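Long-range contacts in Tubulin/ftsz, gtpase (Methanosaeta thermophila, PDB 3ZID), which binds GTP, probably hydrolyses it, and, as a tubulin-like cytoskeletal protein, is probably involved in controlling cell shape: residues A[1-6]-A[102-107]; A[18-23]-A[199-204]. One frame throughout, in Å; residues are numbered along the deposited sequence.

Contact 1 (A[1-6]-A[102-107])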
ATOM      1  N   MET A   1      -4.090 -18.651  15.580  1.00 63.66           N
ATOM      2  CA  MET A   1      -3.654 -19.776  14.759  1.00 65.32           C
ATOM      3  C   MET A   1      -2.781 -19.271  13.621  1.00 52.91           C
ATOM      4  O   MET A   1      -2.035 -20.017  12.988  1.00 55.08           O
ATOM      5  CB  MET A   1      -4.882 -20.501  14.205  1.00 72.00           C
ATOM      6  CG  MET A   1      -5.460 -21.532  15.158  1.00 76.22           C
ATOM      7  SD  MET A   1      -6.987 -22.261  14.558  1.00130.08           S
ATOM      8  CE  MET A   1      -8.154 -21.026  15.129  1.00 90.97           C
ATOM      9  N   LEU A   2      -2.844 -17.969  13.411  1.00 47.02           N
ATOM     10  CA  LEU A   2      -2.246 -17.353  12.245  1.00 42.71           C
ATOM     11  C   LEU A   2      -0.972 -16.644  12.674  1.00 31.02           C
ATOM     12  O   LEU A   2      -1.009 -15.824  13.581  1.00 30.75           O
ATOM     13  CB  LEU A   2      -3.235 -16.364  11.631  1.00 44.97           C
ATOM     14  CG  LEU A   2      -2.940 -15.891  10.207  1.00 50.37           C
ATOM     15  CD1 LEU A   2      -2.729 -17.078   9.281  1.00 55.41           C
ATOM     16  CD2 LEU A   2      -4.066 -14.995   9.706  1.00 46.78           C
ATOM     17  N   ASN A   3       0.160 -16.990  12.073  1.00 29.41           N
ATOM     18  CA  ASN A   3       1.392 -16.246  12.316  1.00 26.64           C
ATOM     19  C   ASN A   3       1.544 -15.131  11.295  1.00 28.87           C
ATOM     20  O   ASN A   3       1.752 -15.388  10.109  1.00 23.72           O
ATOM     21  CB  ASN A   3       2.608 -17.165  12.248  1.00 29.05           C
ATOM     22  CG  ASN A   3       2.604 -18.207  13.343  1.00 42.41           C
ATOM     23  OD1 ASN A   3       2.954 -17.922  14.487  1.00 45.11           O
ATOM     24  ND2 ASN A   3       2.198 -19.424  12.997  1.00 46.75           N
ATOM     25  N   VAL A   4       1.460 -13.893  11.766  1.00 25.32           N
ATOM     26  CA  VAL A   4       1.476 -12.751  10.876  1.00 22.40           C
ATOM     27  C   VAL A   4       2.705 -11.907  11.134  1.00 20.52           C
ATOM     28  O   VAL A   4       3.027 -11.588  12.279  1.00 21.85           O
ATOM     29  CB  VAL A   4       0.213 -11.872  11.056  1.00 23.51           C
ATOM     30  CG1 VAL A   4       0.186 -10.727  10.018  1.00 15.91           C
ATOM     31  CG2 VAL A   4      -1.045 -12.726  10.958  1.00 23.53           C
ATOM     32  N   LEU A   5       3.388 -11.536  10.065  1.00 20.84           N
ATOM     33  CA  LEU A   5       4.502 -10.612  10.178  1.00 16.94           C
ATOM     34  C   LEU A   5       4.124  -9.332   9.461  1.00 21.14           C
ATOM     35  O   LEU A   5       3.662  -9.368   8.315  1.00 24.90           O
ATOM     36  CB  LEU A   5       5.765 -11.225   9.553  1.00 17.99           C
ATOM     37  CG  LEU A   5       7.007 -10.325   9.511  1.00 26.14           C
ATOM     38  CD1 LEU A   5       7.453  -9.949  10.917  1.00 18.95           C
ATOM     39  CD2 LEU A   5       8.154 -11.006   8.758  1.00 31.93           C
ATOM     40  N   MET A   6       4.292  -8.195  10.126  1.00 23.12           N
ATOM     41  CA  MET A   6       4.098  -6.906   9.454  1.00 19.54           C
ATOM     42  C   MET A   6       5.384  -6.100   9.470  1.00 23.59           C
ATOM     43  O   MET A   6       5.974  -5.903  10.533  1.00 19.97           O
ATOM     44  CB  MET A   6       2.958  -6.129  10.078  1.00 18.35           C
ATOM     45  CG  MET A   6       1.672  -6.955  10.089  1.00 26.79           C
ATOM     46  SD  MET A   6       0.260  -6.057  10.715  1.00 34.42           S
ATOM     47  CE  MET A   6      -0.167  -5.045   9.309  1.00 30.09           C
ATOM     48  N   ASP A 102       8.355 -18.664  12.306  1.00 47.57           N
ATOM     49  CA  ASP A 102       7.675 -18.887  11.039  1.00 46.06           C
ATOM     50  C   ASP A 102       6.465 -17.995  10.931  1.00 32.90           C
ATOM     51  O   ASP A 102       5.896 -17.589  11.936  1.00 36.39           O
ATOM     52  CB  ASP A 102       7.241 -20.347  10.876  1.00 54.62           C
ATOM     53  CG  ASP A 102       8.335 -21.229  10.320  1.00 69.92           C
ATOM     54  OD1 ASP A 102       9.244 -20.708   9.643  1.00 77.71           O
ATOM     55  OD2 ASP A 102       8.278 -22.453  10.553  1.00 76.25           O
ATOM     56  N   PHE A 103       6.093 -17.677   9.697  1.00 33.73           N
ATOM     57  CA  PHE A 103       4.926 -16.855   9.422  1.00 30.29           C
ATOM     58  C   PHE A 103       4.130 -17.435   8.288  1.00 23.91           C
ATOM     59  O   PHE A 103       4.694 -17.949   7.327  1.00 30.62           O
ATOM     60  CB  PHE A 103       5.347 -15.437   9.078  1.00 26.76           C
ATOM     61  CG  PHE A 103       6.110 -14.787  10.166  1.00 28.62           C
ATOM     62  CD1 PHE A 103       5.456 -14.354  11.315  1.00 31.39           C
ATOM     63  CD2 PHE A 103       7.483 -14.671  10.084  1.00 25.92           C
ATOM     64  CE1 PHE A 103       6.158 -13.775  12.345  1.00 32.43           C
ATOM     65  CE2 PHE A 103       8.189 -14.093  11.098  1.00 28.95           C
ATOM     66  CZ  PHE A 103       7.526 -13.643  12.242  1.00 30.06           C
ATOM     67  N   ASP A 104       2.812 -17.322   8.395  1.00 24.01           N
ATOM     68  CA  ASP A 104       1.923 -17.752   7.338  1.00 24.47           C
ATOM     69  C   ASP A 104       1.556 -16.573   6.426  1.00 21.23           C
ATOM     70  O   ASP A 104       1.203 -16.752   5.269  1.00 19.34           O
ATOM     71  CB  ASP A 104       0.660 -18.337   7.956  1.00 26.70           C
ATOM     72  CG  ASP A 104       0.962 -19.331   9.074  1.00 33.76           C
ATOM     73  OD1 ASP A 104       1.724 -20.297   8.833  1.00 38.21           O
ATOM     74  OD2 ASP A 104       0.438 -19.135  10.193  1.00 32.68           O
ATOM     75  N   LEU A 105       1.626 -15.370   6.965  1.00 18.14           N
ATOM     76  CA  LEU A 105       1.121 -14.200   6.270  1.00 22.34           C
ATOM     77  C   LEU A 105       2.040 -13.021   6.554  1.00 21.34           C
ATOM     78  O   LEU A 105       2.313 -12.696   7.707  1.00 20.27           O
ATOM     79  CB  LEU A 105      -0.309 -13.899   6.756  1.00 18.52           C
ATOM     80  CG  LEU A 105      -1.012 -12.649   6.230  1.00 14.75           C
ATOM     81  CD1 LEU A 105      -1.167 -12.700   4.720  1.00 21.97           C
ATOM     82  CD2 LEU A 105      -2.385 -12.522   6.896  1.00 18.53           C
ATOM     83  N   ILE A 106       2.504 -12.364   5.504  1.00 21.29           N
ATOM     84  CA  ILE A 106       3.445 -11.264   5.671  1.00 20.54           C
ATOM     85  C   ILE A 106       2.953 -10.036   4.936  1.00 22.07           C
ATOM     86  O   ILE A 106       2.658 -10.091   3.740  1.00 24.49           O
ATOM     87  CB  ILE A 106       4.888 -11.658   5.179  1.00 26.82           C
ATOM     88  CG1 ILE A 106       5.362 -12.964   5.851  1.00 26.49           C
ATOM     89  CG2 ILE A 106       5.882 -10.531   5.441  1.00 22.67           C
ATOM     90  CD1 ILE A 106       6.769 -13.464   5.391  1.00 20.16           C
ATOM     91  N   PHE A 107       2.839  -8.936   5.662  1.00 15.23           N
ATOM     92  CA  PHE A 107       2.546  -7.648   5.049  1.00 14.73           C
ATOM     93  C   PHE A 107       3.797  -6.817   4.970  1.00 21.49           C
ATOM     94  O   PHE A 107       4.490  -6.647   5.969  1.00 22.61           O
ATOM     95  CB  PHE A 107       1.462  -6.905   5.826  1.00 13.99           C
ATOM     96  CG  PHE A 107       0.110  -7.579   5.759  1.00 19.06           C
ATOM     97  CD1 PHE A 107      -0.658  -7.515   4.602  1.00 19.09           C
ATOM     98  CD2 PHE A 107      -0.381  -8.299   6.844  1.00 25.69           C
ATOM     99  CE1 PHE A 107      -1.924  -8.134   4.523  1.00 13.33           C
ATOM    100  CE2 PHE A 107      -1.645  -8.911   6.792  1.00 20.03           C
ATOM    101  CZ  PHE A 107      -2.410  -8.848   5.625  1.00 16.03           C
TER
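The carbonyl oxygen of Asn3 is gripped by two successive backbone N-H groups of segment 102-107. Asp104 N lies 2.8 Å from Asn3 O, in the carbonyl plane and on a lone pair, while Leu105 N, 3.1 Å from Asn3 O, arrives nearly along the C=O axis. The helix-like backbone of Asp104 (psi -25°) turns both N-H groups to the same side. Its side chain, with CG beside the backbone N, returns the grip: Asp104 OD2 accepts a hydrogen bond from Asn3 N at 2.9 Å, almost straight and coming from above the carboxylate plane. Asn3 ND2 adds a weak bond to the same oxygen, and Asn3 OD1 is taken up by Arg42. Further along, the ladder becomes regular and parallel: Leu5 N meets Leu105 O at 2.8 Å, and Phe107 N meets Leu5 O, both acceptors being approached nearly along their C=O axes. Leu5 CB stands 3.6 Å from the centroid of the Phe103 ring, only 11° off its normal, a CH-pi contact over the centre of one face. With Leu5 CG anti to the backbone N (chi1 176°), its CD1 lies over the ring tip at CZ and its CD2 over the CD2-CE2 side. Leu5 and Ile106 share one sheet face; Val4, Met6, Leu105 and Phe107 share the other, where helix 186-210 packs. There Val4 CG1 approaches the edge of the Phe107 ring, 4.0 Å from Phe107 CD2, and Met6 CG lies at the same edge. Leu2 CD2 extends this row, touching Leu105 CD2 at 4.1 Å. Strands 3-9 and 105-111 are thus neighbours inside the parallel sheet of the Rossmann-like tubulin/FtsZ GTPase domain, the first running into the GTP-binding residues Gln11 to Arg15.

Contact 2 (A[18-23]-A[199-204]); sequences DAVNRQ and QRLLFL
Helix 10-30, which starts in the GTP-binding residues that follow the first strand of the GTPase domain, here crosses helix 186-210, the long core helix of the tubulin/FtsZ fold. The axes of segments 18-23 and 199-204 pass 9.6 Å apart at a signed angle of -60°, and Val20 and Leu202 mark the crossing. Leu202 does most of the touching. Its CG stands anti to the carbonyl carbon (chi1 -76°) and the chain reaches across between two residues one helical turn apart: Leu202 CD1 lies 3.6 Å from Val20 O and is equally close to the CB of Gln23. The other methyl, Leu202 CD2, meets Val20 CG1 at 4.2 Å, the two side chains crossing obliquely. Val20 CG2 looks instead to Leu201 CD1, a looser contact. Ala198 packs against Ala19, Val20 and Gln23. Helix 186-210 in this family links the nucleotide-binding domain to the second, mixed-sheet domain; accordingly Arg200, which points away from helix 10-30, and Phe203 and Leu204 touch Leu317 on strand 315-322. The Gln23 chain runs out extended beyond CG and places its carboxamide against the backbone of Gln199: Gln23 OE1 is 3.3 Å from Gln199 CA. Gln199 N is scarcely farther from that oxygen, but the angle is too poor for a hydrogen bond. What holds the amide is its other end, where Gln23 NE2 donates to Thr195 O, one turn earlier on the same helix. Replaced by an alanine, Gln23 would keep the CB that meets Leu202 but lose the carboxamide, which would probably weaken the polar tie between the helices at Thr195. Arg22 NH2 adds a second tie to this turn by bonding Thr195 OG1, next to Asn194, a GTP-binding residue about 7 Å from Gln23 between side chains.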
ATOM      1  N   ASP A  18       3.150   1.890  12.942  1.00 15.98           N
ATOM      2  CA  ASP A  18       2.888   2.526  14.229  1.00 15.76           C
ATOM      3  C   ASP A  18       1.381   2.697  14.466  1.00 21.07           C
ATOM      4  O   ASP A  18       0.895   2.421  15.568  1.00 28.04           O
ATOM      5  CB  ASP A  18       3.597   3.870  14.311  1.00 21.50           C
ATOM      6  CG  ASP A  18       3.979   4.249  15.730  1.00 26.94           C
ATOM      7  OD1 ASP A  18       4.364   3.347  16.508  1.00 27.61           O
ATOM      8  OD2 ASP A  18       3.909   5.451  16.062  1.00 32.87           O
ATOM      9  N   ALA A  19       0.640   3.106  13.436  1.00 18.84           N
ATOM     10  CA  ALA A  19      -0.825   3.192  13.550  1.00 21.74           C
ATOM     11  C   ALA A  19      -1.447   1.830  13.798  1.00 22.36           C
ATOM     12  O   ALA A  19      -2.454   1.731  14.494  1.00 21.36           O
ATOM     13  CB  ALA A  19      -1.459   3.829  12.308  1.00 16.75           C
ATOM     14  N   VAL A  20      -0.861   0.791  13.204  1.00 15.36           N
ATOM     15  CA  VAL A  20      -1.317  -0.580  13.430  1.00 17.82           C
ATOM     16  C   VAL A  20      -1.126  -0.960  14.899  1.00 24.25           C
ATOM     17  O   VAL A  20      -2.038  -1.480  15.535  1.00 23.04           O
ATOM     18  CB  VAL A  20      -0.612  -1.590  12.506  1.00 19.18           C
ATOM     19  CG1 VAL A  20      -0.811  -3.014  13.017  1.00 15.34           C
ATOM     20  CG2 VAL A  20      -1.132  -1.451  11.072  1.00 12.94           C
ATOM     21  N   ASN A  21       0.056  -0.680  15.434  1.00 18.98           N
ATOM     22  CA  ASN A  21       0.352  -0.955  16.832  1.00 26.97           C
ATOM     23  C   ASN A  21      -0.526  -0.137  17.771  1.00 27.82           C
ATOM     24  O   ASN A  21      -0.994  -0.642  18.805  1.00 26.28           O
ATOM     25  CB  ASN A  21       1.838  -0.707  17.127  1.00 21.18           C
ATOM     26  CG  ASN A  21       2.728  -1.813  16.581  1.00 26.23           C
ATOM     27  OD1 ASN A  21       2.341  -2.975  16.569  1.00 34.05           O
ATOM     28  ND2 ASN A  21       3.910  -1.450  16.103  1.00 23.48           N
ATOM     29  N   ARG A  22      -0.756   1.119  17.397  1.00 23.53           N
ATOM     30  CA  ARG A  22      -1.619   2.006  18.164  1.00 27.18           C
ATOM     31  C   ARG A  22      -2.998   1.366  18.355  1.00 29.28           C
ATOM     32  O   ARG A  22      -3.450   1.133  19.482  1.00 24.91           O
ATOM     33  CB  ARG A  22      -1.764   3.367  17.467  1.00 24.26           C
ATOM     34  CG  ARG A  22      -2.435   4.432  18.344  1.00 31.55           C
ATOM     35  CD  ARG A  22      -2.731   5.716  17.569  1.00 31.33           C
ATOM     36  NE  ARG A  22      -3.817   5.524  16.608  1.00 28.70           N
ATOM     37  CZ  ARG A  22      -3.721   5.755  15.304  1.00 24.16           C
ATOM     38  NH1 ARG A  22      -2.570   6.186  14.773  1.00 20.36           N
ATOM     39  NH2 ARG A  22      -4.779   5.554  14.530  1.00 18.25           N
ATOM     40  N   GLN A  23      -3.629   1.030  17.239  1.00 22.19           N
ATOM     41  CA  GLN A  23      -4.984   0.522  17.246  1.00 28.58           C
ATOM     42  C   GLN A  23      -5.063  -0.872  17.851  1.00 32.08           C
ATOM     43  O   GLN A  23      -6.091  -1.249  18.431  1.00 28.94           O
ATOM     44  CB  GLN A  23      -5.546   0.532  15.828  1.00 26.72           C
ATOM     45  CG  GLN A  23      -5.591   1.922  15.234  1.00 23.79           C
ATOM     46  CD  GLN A  23      -6.240   1.948  13.881  1.00 22.99           C
ATOM     47  OE1 GLN A  23      -6.950   1.018  13.492  1.00 23.41           O
ATOM     48  NE2 GLN A  23      -5.947   2.991  13.122  1.00 21.51           N
ATOM     49  N   GLN A 199      -6.661   0.439  10.159  1.00 21.45           N
ATOM     50  CA  GLN A 199      -7.978  -0.054  10.552  1.00 22.57           C
ATOM     51  C   GLN A 199      -8.385  -1.206   9.658  1.00 21.83           C
ATOM     52  O   GLN A 199      -8.812  -2.268  10.134  1.00 18.95           O
ATOM     53  CB  GLN A 199      -9.000   1.058  10.423  1.00 20.86           C
ATOM     54  CG  GLN A 199     -10.352   0.760  11.016  1.00 23.63           C
ATOM     55  CD  GLN A 199     -11.230   2.010  11.026  1.00 37.58           C
ATOM     56  OE1 GLN A 199     -11.091   2.888  10.163  1.00 38.64           O
ATOM     57  NE2 GLN A 199     -12.117   2.104  12.007  1.00 37.88           N
ATOM     58  N   ARG A 200      -8.191  -1.014   8.359  1.00 18.45           N
ATOM     59  CA  ARG A 200      -8.532  -2.044   7.397  1.00 18.02           C
ATOM     60  C   ARG A 200      -7.662  -3.289   7.517  1.00 13.93           C
ATOM     61  O   ARG A 200      -8.185  -4.385   7.450  1.00 19.61           O
ATOM     62  CB  ARG A 200      -8.505  -1.483   5.974  1.00 12.24           C
ATOM     63  CG  ARG A 200      -9.731  -0.623   5.693  1.00 23.17           C
ATOM     64  CD  ARG A 200      -9.486   0.433   4.639  1.00 20.40           C
ATOM     65  NE  ARG A 200     -10.323   1.614   4.865  1.00 21.00           N
ATOM     66  CZ  ARG A 200     -11.018   2.225   3.919  1.00 21.89           C
ATOM     67  NH1 ARG A 200     -11.003   1.773   2.662  1.00 21.32           N
ATOM     68  NH2 ARG A 200     -11.748   3.279   4.233  1.00 29.47           N
ATOM     69  N   LEU A 201      -6.359  -3.132   7.762  1.00 11.78           N
ATOM     70  CA  LEU A 201      -5.467  -4.289   7.863  1.00 12.79           C
ATOM     71  C   LEU A 201      -5.793  -5.129   9.097  1.00 13.58           C
ATOM     72  O   LEU A 201      -5.753  -6.358   9.060  1.00 14.23           O
ATOM     73  CB  LEU A 201      -4.000  -3.855   7.937  1.00 15.59           C
ATOM     74  CG  LEU A 201      -3.337  -3.297   6.667  1.00 23.01           C
ATOM     75  CD1 LEU A 201      -1.876  -2.913   6.967  1.00 27.63           C
ATOM     76  CD2 LEU A 201      -3.437  -4.292   5.528  1.00 19.26           C
ATOM     77  N   LEU A 202      -6.066  -4.435  10.199  1.00 11.71           N
ATOM     78  CA  LEU A 202      -6.433  -5.102  11.444  1.00 17.64           C
ATOM     79  C   LEU A 202      -7.754  -5.851  11.311  1.00 12.90           C
ATOM     80  O   LEU A 202      -7.890  -6.970  11.802  1.00 18.08           O
ATOM     81  CB  LEU A 202      -6.467  -4.105  12.596  1.00 16.25           C
ATOM     82  CG  LEU A 202      -5.050  -3.753  13.056  1.00 15.43           C
ATOM     83  CD1 LEU A 202      -5.083  -2.579  14.018  1.00 17.01           C
ATOM     84  CD2 LEU A 202      -4.404  -4.995  13.703  1.00 17.73           C
ATOM     85  N   PHE A 203      -8.709  -5.250  10.617  1.00 14.31           N
ATOM     86  CA  PHE A 203      -9.981  -5.906  10.327  1.00 16.79           C
ATOM     87  C   PHE A 203      -9.673  -7.154   9.467  1.00 19.51           C
ATOM     88  O   PHE A 203     -10.169  -8.247   9.745  1.00 17.41           O
ATOM     89  CB  PHE A 203     -10.907  -4.907   9.605  1.00 20.34           C
ATOM     90  CG  PHE A 203     -12.334  -5.378   9.402  1.00 22.44           C
ATOM     91  CD1 PHE A 203     -12.751  -6.632   9.790  1.00 24.10           C
ATOM     92  CD2 PHE A 203     -13.264  -4.528   8.821  1.00 21.07           C
ATOM     93  CE1 PHE A 203     -14.077  -7.045   9.591  1.00 25.38           C
ATOM     94  CE2 PHE A 203     -14.582  -4.926   8.616  1.00 20.57           C
ATOM     95  CZ  PHE A 203     -14.983  -6.195   8.996  1.00 17.62           C
ATOM     96  N   LEU A 204      -8.855  -6.994   8.432  1.00 20.00           N
ATOM     97  CA  LEU A 204      -8.489  -8.123   7.561  1.00 19.15           C
ATOM     98  C   LEU A 204      -7.867  -9.306   8.331  1.00 21.24           C
ATOM     99  O   LEU A 204      -8.238 -10.459   8.131  1.00 19.60           O
ATOM    100  CB  LEU A 204      -7.535  -7.659   6.470  1.00 15.59           C
ATOM    101  CG  LEU A 204      -6.983  -8.728   5.515  1.00 20.82           C
ATOM    102  CD1 LEU A 204      -8.118  -9.458   4.799  1.00 20.56           C
ATOM    103  CD2 LEU A 204      -5.997  -8.093   4.511  1.00 17.60           C
TER

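Contact 1 lies within the parallel sheet and contact 2 between two helices, of which 186-210 packs on that sheet; their centres are about 15 Å apart. Strand 3-9 passes directly into helix 10-30, and helix 186-210 lies over the sheet face that carries Met6 and Phe107. Met6 joins both halves of contact 2: Met6 CE lies 3.6 Å from Leu201 CD1, and Met6 SD is 4.0 Å from Val20 CG1. Phe107 extends the seam, its CZ 3.8 Å from Leu204 CD2. The side chains of Met6 and Leu201 are about 14 Å and 11 Å from bound GDP. Helices 10-30 and 186-210 carry the GTP-binding residues Gly13 and Asn194.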